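PDB 5Z06: Exo beta-1,2-glucooligosaccharide sophorohydrolase (non-reducing end) from Parabacteroides distasonis ATCC 8503, which hydrolyses linear beta-1,2-glucan and beta-1,2-glucooligosaccharides of four or more glucose units, releasing sophorose from the non-reducing end. Local coordinates for residues 55-59 with 100-104; 503-507 with 601-606; 511-515 with 551-556. One frame throughout, in Å; residues are numbered along the deposited sequence.

Contact 1: residues 55-59 with 100-104; sequences ELTYV and AALPN
Residues 55-59 run as an extended strand, the end of strand 53-59, with alternate side chains facing the other segment. Opposite it, 100-104 leaves a 3-10 turn at Ala-100 and Ala-101 and straightens through Leu-102 and Pro-103 (psi near 156°) into strand 104-109. The backbones stay well apart: the nearest CA atoms, those of Tyr-58 and Pro-103, are 9.4 Å from each other, so side chains fill the gap. Tyr-58, chi1 p, reaches across it, and its OH donates a hydrogen bond to Ala-101 O at 3.0 Å, near the plane of the ring. Pro-103 points back, its CG 3.6 Å from Leu-56 CD2 and 4.1 Å from Tyr-58 CE1. Leu-56 has chi1 t and chi2 p. Trp-66 of strand 65-71 meets both Tyr-58 and Pro-103. All the touching residues are buried, as expected between the facing antiparallel sheets of a beta-sandwich, here near where the loop from strand 86-93 crosses from one sheet to the other.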
loop_
_atom_site.group_PDB
_atom_site.type_symbol
_atom_site.label_atom_id
_atom_site.label_comp_id
_atom_site.label_asym_id
_atom_site.label_seq_id
_atom_site.Cartn_x
_atom_site.Cartn_y
_atom_site.Cartn_z
ATOM N N GLU A 55 -3.434 -21.726 14.442
ATOM C CA GLU A 55 -3.350 -22.854 15.328
ATOM C C GLU A 55 -3.918 -22.433 16.650
ATOM O O GLU A 55 -3.492 -21.450 17.235
ATOM C CB GLU A 55 -1.908 -23.310 15.520
ATOM C CG GLU A 55 -1.828 -24.685 16.162
ATOM C CD GLU A 55 -0.476 -25.005 16.748
ATOM O OE1 GLU A 55 0.518 -24.399 16.314
ATOM O OE2 GLU A 55 -0.412 -25.859 17.664
ATOM N N LEU A 56 -4.881 -23.202 17.123
ATOM C CA LEU A 56 -5.457 -22.952 18.412
ATOM C C LEU A 56 -5.175 -24.183 19.272
ATOM O O LEU A 56 -5.934 -25.155 19.254
ATOM C CB LEU A 56 -6.954 -22.652 18.261
ATOM C CG LEU A 56 -7.562 -22.051 19.522
ATOM C CD1 LEU A 56 -7.238 -20.570 19.606
ATOM C CD2 LEU A 56 -9.071 -22.260 19.564
ATOM N N THR A 57 -4.053 -24.146 19.983
ATOM C CA THR A 57 -3.636 -25.266 20.833
ATOM C C THR A 57 -3.736 -24.786 22.251
ATOM O O THR A 57 -3.123 -23.779 22.628
ATOM C CB THR A 57 -2.242 -25.788 20.479
ATOM O OG1 THR A 57 -2.326 -26.445 19.214
ATOM C CG2 THR A 57 -1.711 -26.788 21.517
ATOM N N TYR A 58 -4.548 -25.495 23.028
ATOM C CA TYR A 58 -4.884 -25.056 24.367
ATOM C C TYR A 58 -5.077 -26.194 25.344
ATOM O O TYR A 58 -5.341 -27.327 24.961
ATOM C CB TYR A 58 -6.153 -24.193 24.340
ATOM C CG TYR A 58 -7.357 -24.921 23.803
ATOM C CD1 TYR A 58 -7.609 -24.970 22.425
ATOM C CD2 TYR A 58 -8.231 -25.605 24.664
ATOM C CE1 TYR A 58 -8.716 -25.644 21.919
ATOM C CE2 TYR A 58 -9.347 -26.297 24.169
ATOM C CZ TYR A 58 -9.577 -26.325 22.805
ATOM O OH TYR A 58 -10.658 -27.009 22.297
ATOM N N VAL A 59 -4.963 -25.831 26.618
ATOM C CA VAL A 59 -5.336 -26.652 27.747
ATOM C C VAL A 59 -6.307 -25.821 28.574
ATOM O O VAL A 59 -5.963 -24.760 29.087
ATOM C CB VAL A 59 -4.114 -27.044 28.600
ATOM C CG1 VAL A 59 -4.535 -27.908 29.783
ATOM C CG2 VAL A 59 -3.097 -27.795 27.745
ATOM N N ALA A 100 -17.596 -30.856 23.743
ATOM C CA ALA A 100 -17.738 -29.833 24.795
ATOM C C ALA A 100 -16.426 -29.134 25.204
ATOM O O ALA A 100 -16.464 -28.078 25.824
ATOM C CB ALA A 100 -18.392 -30.446 26.031
ATOM N N ALA A 101 -15.283 -29.755 24.912
ATOM C CA ALA A 101 -13.965 -29.189 25.231
ATOM C C ALA A 101 -13.537 -28.138 24.198
ATOM O O ALA A 101 -12.632 -27.339 24.467
ATOM C CB ALA A 101 -12.922 -30.289 25.313
ATOM N N LEU A 102 -14.199 -28.153 23.035
ATOM C CA LEU A 102 -14.074 -27.103 22.024
ATOM C C LEU A 102 -14.352 -25.742 22.622
ATOM O O LEU A 102 -15.040 -25.651 23.650
ATOM C CB LEU A 102 -15.035 -27.307 20.861
ATOM C CG LEU A 102 -14.813 -28.491 19.936
ATOM C CD1 LEU A 102 -16.039 -28.627 19.054
ATOM C CD2 LEU A 102 -13.556 -28.284 19.104
ATOM N N PRO A 103 -13.825 -24.680 21.978
ATOM C CA PRO A 103 -13.937 -23.370 22.600
ATOM C C PRO A 103 -15.348 -22.785 22.597
ATOM O O PRO A 103 -16.196 -23.176 21.805
ATOM C CB PRO A 103 -12.987 -22.505 21.763
ATOM C CG PRO A 103 -12.110 -23.466 21.038
ATOM C CD PRO A 103 -12.980 -24.630 20.772
ATOM N N ASN A 104 -15.589 -21.885 23.530
ATOM C CA ASN A 104 -16.685 -20.957 23.409
ATOM C C ASN A 104 -16.205 -19.798 22.541
ATOM O O ASN A 104 -15.018 -19.467 22.506
ATOM C CB ASN A 104 -17.150 -20.441 24.771
ATOM C CG ASN A 104 -17.738 -21.542 25.653
ATOM O OD1 ASN A 104 -18.162 -22.598 25.173
ATOM N ND2 ASN A 104 -17.749 -21.297 26.952
#

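Contact 2: residues 503-507 with 601-606; sequences DWGRV and EPMPHR
Residues 503-505 are the last three residues of helix 495-505. Arg-506 then breaks the helix with positive phi (64/19), and Val-507 is extended. Facing them, 601-606 folds into a compact loop: an inverse gamma turn centred on Pro-602, a short 3-10 piece at Pro-604 and His-605, and a closing bond from Glu-601 N to Arg-606 O of 2.9 Å. The nearest CA pairs are Arg-506 with His-605 (8.9 Å) and Gly-505 with Glu-601 (9.6 Å), a gap wide enough for water. Asp-503 contributes its O, which takes a 2.8 Å hydrogen bond from Arg-506 NH1. Trp-504 (chi1 p) brings CZ3 to 3.6 Å from Glu-601 OE2, which meets the ring edge. Trp-504 O accepts from water 1 (2.7 Å), which also donates to Glu-601 OE2 (2.7 Å) and bonds His-605 NE2 (2.8 Å), and from water 2 (2.5 Å), which accepts from Arg-606 NH2 (2.7 Å). From Gly-505 O, water 3 leads to Glu-601 OE1, 2.7 Å to each. Arg-506 CG lies 3.5 Å from His-605 NE2, and Val-507 CG1 touches Met-603 CE at 4.1 Å. A glycerol, probably from the crystallisation liquor, lies about 3 Å from the Arg-606 side chain. At this helix C-terminus, waters link the carbonyls of Trp-504 and Gly-505 to a polar loop within the glycoamylase-like region.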
loop_
_atom_site.group_PDB
_atom_site.type_symbol
_atom_site.label_atom_id
_atom_site.label_comp_id
_atom_site.label_asym_id
_atom_site.label_seq_id
_atom_site.Cartn_x
_atom_site.Cartn_y
_atom_site.Cartn_z
ATOM N N ASP A 503 6.711 21.733 15.447
ATOM C CA ASP A 503 5.514 20.984 15.843
ATOM C C ASP A 503 5.469 19.566 15.291
ATOM O O ASP A 503 5.125 18.637 16.028
ATOM C CB ASP A 503 4.223 21.708 15.437
ATOM C CG ASP A 503 3.904 22.922 16.320
ATOM O OD1 ASP A 503 4.609 23.178 17.335
ATOM O OD2 ASP A 503 2.928 23.646 15.988
ATOM N N TRP A 504 5.764 19.378 14.003
ATOM C CA TRP A 504 5.757 18.026 13.475
ATOM C C TRP A 504 7.078 17.340 13.732
ATOM O O TRP A 504 7.091 16.176 14.080
ATOM C CB TRP A 504 5.339 17.967 11.997
ATOM C CG TRP A 504 6.320 18.435 10.939
ATOM C CD1 TRP A 504 6.304 19.636 10.269
ATOM C CD2 TRP A 504 7.393 17.681 10.378
ATOM N NE1 TRP A 504 7.297 19.668 9.332
ATOM C CE2 TRP A 504 7.980 18.482 9.373
ATOM C CE3 TRP A 504 7.918 16.398 10.626
ATOM C CZ2 TRP A 504 9.060 18.051 8.621
ATOM C CZ3 TRP A 504 8.995 15.969 9.884
ATOM C CH2 TRP A 504 9.573 16.800 8.902
ATOM N N GLY A 505 8.174 18.079 13.600
ATOM C CA GLY A 505 9.507 17.541 13.745
ATOM C C GLY A 505 9.827 17.104 15.153
ATOM O O GLY A 505 10.635 16.194 15.351
ATOM N N ARG A 506 9.208 17.768 16.132
ATOM C CA ARG A 506 9.470 17.508 17.574
ATOM C C ARG A 506 10.911 17.837 17.967
ATOM O O ARG A 506 11.405 17.346 18.959
ATOM C CB ARG A 506 9.135 16.038 17.953
ATOM C CG ARG A 506 7.841 15.481 17.365
ATOM C CD ARG A 506 6.635 16.365 17.657
ATOM N NE ARG A 506 6.423 16.628 19.092
ATOM C CZ ARG A 506 5.789 17.694 19.618
ATOM N NH1 ARG A 506 5.298 18.661 18.842
ATOM N NH2 ARG A 506 5.648 17.812 20.946
ATOM N N VAL A 507 11.576 18.645 17.143
ATOM C CA VAL A 507 12.926 19.107 17.386
ATOM C C VAL A 507 12.963 20.514 16.857
ATOM O O VAL A 507 12.068 20.954 16.121
ATOM C CB VAL A 507 14.033 18.270 16.700
ATOM C CG1 VAL A 507 14.117 16.857 17.298
ATOM C CG2 VAL A 507 13.850 18.218 15.189
ATOM N N GLU A 601 10.374 8.124 10.509
ATOM C CA GLU A 601 11.602 8.887 10.230
ATOM C C GLU A 601 12.751 8.156 10.892
ATOM O O GLU A 601 12.503 7.374 11.810
ATOM C CB GLU A 601 11.537 10.303 10.835
ATOM C CG GLU A 601 10.224 11.035 10.695
ATOM C CD GLU A 601 10.203 12.329 11.495
ATOM O OE1 GLU A 601 11.283 12.790 11.928
ATOM O OE2 GLU A 601 9.096 12.880 11.660
ATOM N N PRO A 602 14.008 8.473 10.501
ATOM C CA PRO A 602 15.160 7.944 11.233
ATOM C C PRO A 602 15.363 8.733 12.535
ATOM O O PRO A 602 16.357 9.451 12.714
ATOM C CB PRO A 602 16.320 8.122 10.239
ATOM C CG PRO A 602 15.942 9.316 9.429
ATOM C CD PRO A 602 14.430 9.313 9.352
ATOM N N MET A 603 14.396 8.573 13.425
ATOM C CA MET A 603 14.370 9.205 14.734
ATOM C C MET A 603 13.632 8.227 15.649
ATOM O O MET A 603 12.587 7.702 15.232
ATOM C CB MET A 603 13.580 10.515 14.659
ATOM C CG MET A 603 14.257 11.625 13.861
ATOM S SD MET A 603 15.787 12.201 14.626
ATOM C CE MET A 603 15.093 13.146 15.988
ATOM N N PRO A 604 14.138 7.998 16.889
ATOM C CA PRO A 604 13.490 7.032 17.811
ATOM C C PRO A 604 11.988 7.146 17.931
ATOM O O PRO A 604 11.296 6.141 17.936
ATOM C CB PRO A 604 14.141 7.342 19.157
ATOM C CG PRO A 604 15.534 7.791 18.786
ATOM C CD PRO A 604 15.436 8.456 17.430
ATOM N N HIS A 605 11.494 8.371 18.003
ATOM C CA HIS A 605 10.059 8.620 18.216
ATOM C C HIS A 605 9.203 8.424 16.953
ATOM O O HIS A 605 7.974 8.545 17.010
ATOM C CB HIS A 605 9.850 10.017 18.786
ATOM C CG HIS A 605 9.981 11.111 17.770
ATOM N ND1 HIS A 605 11.158 11.370 17.108
ATOM C CD2 HIS A 605 9.071 11.993 17.286
ATOM C CE1 HIS A 605 10.978 12.381 16.279
ATOM N NE2 HIS A 605 9.713 12.764 16.349
ATOM N N ARG A 606 9.842 8.145 15.822
ATOM C CA ARG A 606 9.158 7.884 14.586
ATOM C C ARG A 606 9.731 6.604 13.998
ATOM O O ARG A 606 9.822 6.448 12.778
ATOM C CB ARG A 606 9.339 9.081 13.643
ATOM C CG ARG A 606 8.673 10.354 14.144
ATOM C CD ARG A 606 7.178 10.401 13.826
ATOM N NE ARG A 606 6.548 11.558 14.464
ATOM C CZ ARG A 606 5.999 11.573 15.679
ATOM N NH1 ARG A 606 5.916 10.470 16.421
ATOM N NH2 ARG A 606 5.478 12.706 16.140
HETATM O O HOH W 1 8.360 13.795 14.064
HETATM O O HOH W 2 5.053 14.739 14.390
HETATM O O HOH W 3 12.081 14.332 13.972
#

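Contact 3: residues 511-515 with 551-556; sequences KMYTN and DKYTNY
Neither segment is regular until Tyr-556 starts a helix; their closest CA atoms are those of Thr-514 and Tyr-553, 6.9 Å apart. Asp-551 (chi1 p) turns OD1 onto its own backbone, accepting from Tyr-553 N and Thr-554 N, both at 2.9 Å, as an Asx turn within an Asx motif. A hydrogen bond of 3.1 Å from Asp-551 N to Thr-554 O closes the same turn. Tyr-553, chi1 m, points at the other segment: its CD2 lies 3.6 Å from Tyr-513 CD2, with ring centroids 5.5 Å apart and planes at 49°. Asn-555 is the N-cap of the following helix. Tyr-556 (chi1 m) gives its OH to Asp-551 OD2 at 2.6 Å and accepts from Tyr-513 OH at a very short 2.3 Å, so a chain of hydrogen bonds runs from tyrosine to tyrosine to carboxylate; Asp-551 OD2 is also hydrogen-bonded to Tyr-486 OH. Tyr-513 gets there from a classic gamma turn (73/-62), closed by a weak 2.8 Å bond from Thr-514 N to Met-512 O, with chi1 t. The contact thus ties the loop after helix 495-505 to the N-terminus of helix 556-573, with helix 485-490 lending Tyr-486 and Tyr-487 and helix 467-475 bringing Met-467 against Tyr-513 and Tyr-556.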
loop_
_atom_site.group_PDB
_atom_site.type_symbol
_atom_site.label_atom_id
_atom_site.label_comp_id
_atom_site.label_asym_id
_atom_site.label_seq_id
_atom_site.Cartn_x
_atom_site.Cartn_y
_atom_site.Cartn_z
ATOM N N LYS A 511 14.025 24.214 11.976
ATOM C CA LYS A 511 12.911 25.138 12.132
ATOM C C LYS A 511 13.141 26.443 11.327
ATOM O O LYS A 511 12.179 27.095 10.957
ATOM C CB LYS A 511 12.613 25.429 13.611
ATOM C CG LYS A 511 13.613 26.355 14.274
ATOM C CD LYS A 511 13.222 26.592 15.721
ATOM C CE LYS A 511 14.011 27.753 16.283
ATOM N NZ LYS A 511 13.478 28.138 17.612
ATOM N N MET A 512 14.395 26.789 11.038
ATOM C CA MET A 512 14.729 27.950 10.180
ATOM C C MET A 512 14.740 27.627 8.676
ATOM O O MET A 512 15.279 28.394 7.883
ATOM C CB MET A 512 16.111 28.527 10.571
ATOM C CG MET A 512 16.257 28.985 12.024
ATOM S SD MET A 512 14.937 30.122 12.452
ATOM C CE MET A 512 15.433 31.618 11.577
ATOM N N TYR A 513 14.138 26.498 8.302
ATOM C CA TYR A 513 14.212 25.896 6.954
ATOM C C TYR A 513 15.557 25.283 6.728
ATOM O O TYR A 513 15.670 24.075 6.466
ATOM C CB TYR A 513 13.857 26.840 5.795
ATOM C CG TYR A 513 13.881 26.084 4.496
ATOM C CD1 TYR A 513 12.856 25.210 4.161
ATOM C CD2 TYR A 513 14.954 26.198 3.628
ATOM C CE1 TYR A 513 12.881 24.495 2.965
ATOM C CE2 TYR A 513 14.994 25.483 2.449
ATOM C CZ TYR A 513 13.958 24.634 2.129
ATOM O OH TYR A 513 14.054 23.942 0.950
ATOM N N THR A 514 16.571 26.139 6.766
ATOM C CA THR A 514 17.933 25.709 6.989
ATOM C C THR A 514 18.061 24.992 8.328
ATOM O O THR A 514 17.302 25.222 9.280
ATOM C CB THR A 514 18.895 26.891 7.034
ATOM O OG1 THR A 514 18.381 27.864 7.953
ATOM C CG2 THR A 514 19.044 27.489 5.658
ATOM N N ASN A 515 19.057 24.135 8.396
ATOM C CA ASN A 515 19.226 23.277 9.548
ATOM C C ASN A 515 20.655 23.497 10.050
ATOM O O ASN A 515 20.849 24.076 11.127
ATOM C CB ASN A 515 18.912 21.830 9.141
ATOM C CG ASN A 515 19.063 20.842 10.277
ATOM O OD1 ASN A 515 19.990 20.942 11.085
ATOM N ND2 ASN A 515 18.178 19.850 10.318
ATOM N N ASP A 551 18.730 26.359 -4.506
ATOM C CA ASP A 551 18.242 27.624 -3.947
ATOM C C ASP A 551 19.414 28.313 -3.229
ATOM O O ASP A 551 20.575 27.893 -3.391
ATOM C CB ASP A 551 16.996 27.401 -3.067
ATOM C CG ASP A 551 17.263 26.601 -1.790
ATOM O OD1 ASP A 551 18.416 26.376 -1.366
ATOM O OD2 ASP A 551 16.273 26.184 -1.194
ATOM N N LYS A 552 19.140 29.354 -2.445
ATOM C CA LYS A 552 20.230 30.074 -1.778
ATOM C C LYS A 552 20.935 29.249 -0.682
ATOM O O LYS A 552 22.068 29.529 -0.329
ATOM C CB LYS A 552 19.747 31.434 -1.275
ATOM C CG LYS A 552 18.896 31.454 -0.015
ATOM C CD LYS A 552 18.091 32.768 0.090
ATOM C CE LYS A 552 18.021 33.363 1.498
ATOM N NZ LYS A 552 19.175 34.272 1.775
ATOM N N TYR A 553 20.274 28.201 -0.206
ATOM C CA TYR A 553 20.779 27.339 0.874
ATOM C C TYR A 553 21.544 26.098 0.465
ATOM O O TYR A 553 22.534 25.766 1.080
ATOM C CB TYR A 553 19.602 26.871 1.681
ATOM C CG TYR A 553 18.765 28.001 2.161
ATOM C CD1 TYR A 553 19.303 28.975 2.991
ATOM C CD2 TYR A 553 17.451 28.115 1.784
ATOM C CE1 TYR A 553 18.530 30.027 3.455
ATOM C CE2 TYR A 553 16.670 29.157 2.243
ATOM C CZ TYR A 553 17.210 30.110 3.081
ATOM O OH TYR A 553 16.415 31.143 3.534
ATOM N N THR A 554 21.068 25.391 -0.550
ATOM C CA THR A 554 21.676 24.137 -0.941
ATOM C C THR A 554 21.252 23.756 -2.335
ATOM O O THR A 554 20.189 24.178 -2.817
ATOM C CB THR A 554 21.268 22.978 0.039
ATOM O OG1 THR A 554 21.940 21.758 -0.314
ATOM C CG2 THR A 554 19.745 22.738 0.052
ATOM N N ASN A 555 22.078 22.940 -2.967
ATOM C CA ASN A 555 21.640 22.123 -4.081
ATOM C C ASN A 555 20.810 20.946 -3.510
ATOM O O ASN A 555 21.206 20.356 -2.503
ATOM C CB ASN A 555 22.835 21.581 -4.798
ATOM C CG ASN A 555 22.446 20.619 -5.875
ATOM O OD1 ASN A 555 22.513 19.394 -5.691
ATOM N ND2 ASN A 555 21.972 21.157 -6.992
ATOM N N TYR A 556 19.694 20.598 -4.150
ATOM C CA TYR A 556 18.795 19.578 -3.589
ATOM C C TYR A 556 19.210 18.121 -3.788
ATOM O O TYR A 556 18.957 17.314 -2.914
ATOM C CB TYR A 556 17.297 19.861 -3.895
ATOM C CG TYR A 556 16.884 20.910 -2.939
ATOM C CD1 TYR A 556 16.525 20.580 -1.647
ATOM C CD2 TYR A 556 17.060 22.239 -3.250
ATOM C CE1 TYR A 556 16.250 21.546 -0.711
ATOM C CE2 TYR A 556 16.776 23.229 -2.326
ATOM C CZ TYR A 556 16.385 22.881 -1.053
ATOM O OH TYR A 556 16.109 23.854 -0.132
#

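Contact 1 belongs to a different part of the molecule from the other two: its centre is 44 Å from that of contact 2 and 61 Å from that of contact 3, and it sets a strand of one sheet against the loop that leads into a strand of the other, with no helix longer than a 3-10 turn. Contacts 2 and 3 share the glycoamylase-like region, their centres 19 Å apart. Both use chain at or just beyond the end of helix 495-505, and both reach helix 556-573, contact 2 through Pro-602 and Pro-604 and contact 3 at its first turn. Chemistry follows burial. Contacts 1 and 3 are buried and pair tyrosine hydroxyl bonds with apolar packing; in partly buried contact 2, waters carry the hydrogen bonding between the segments.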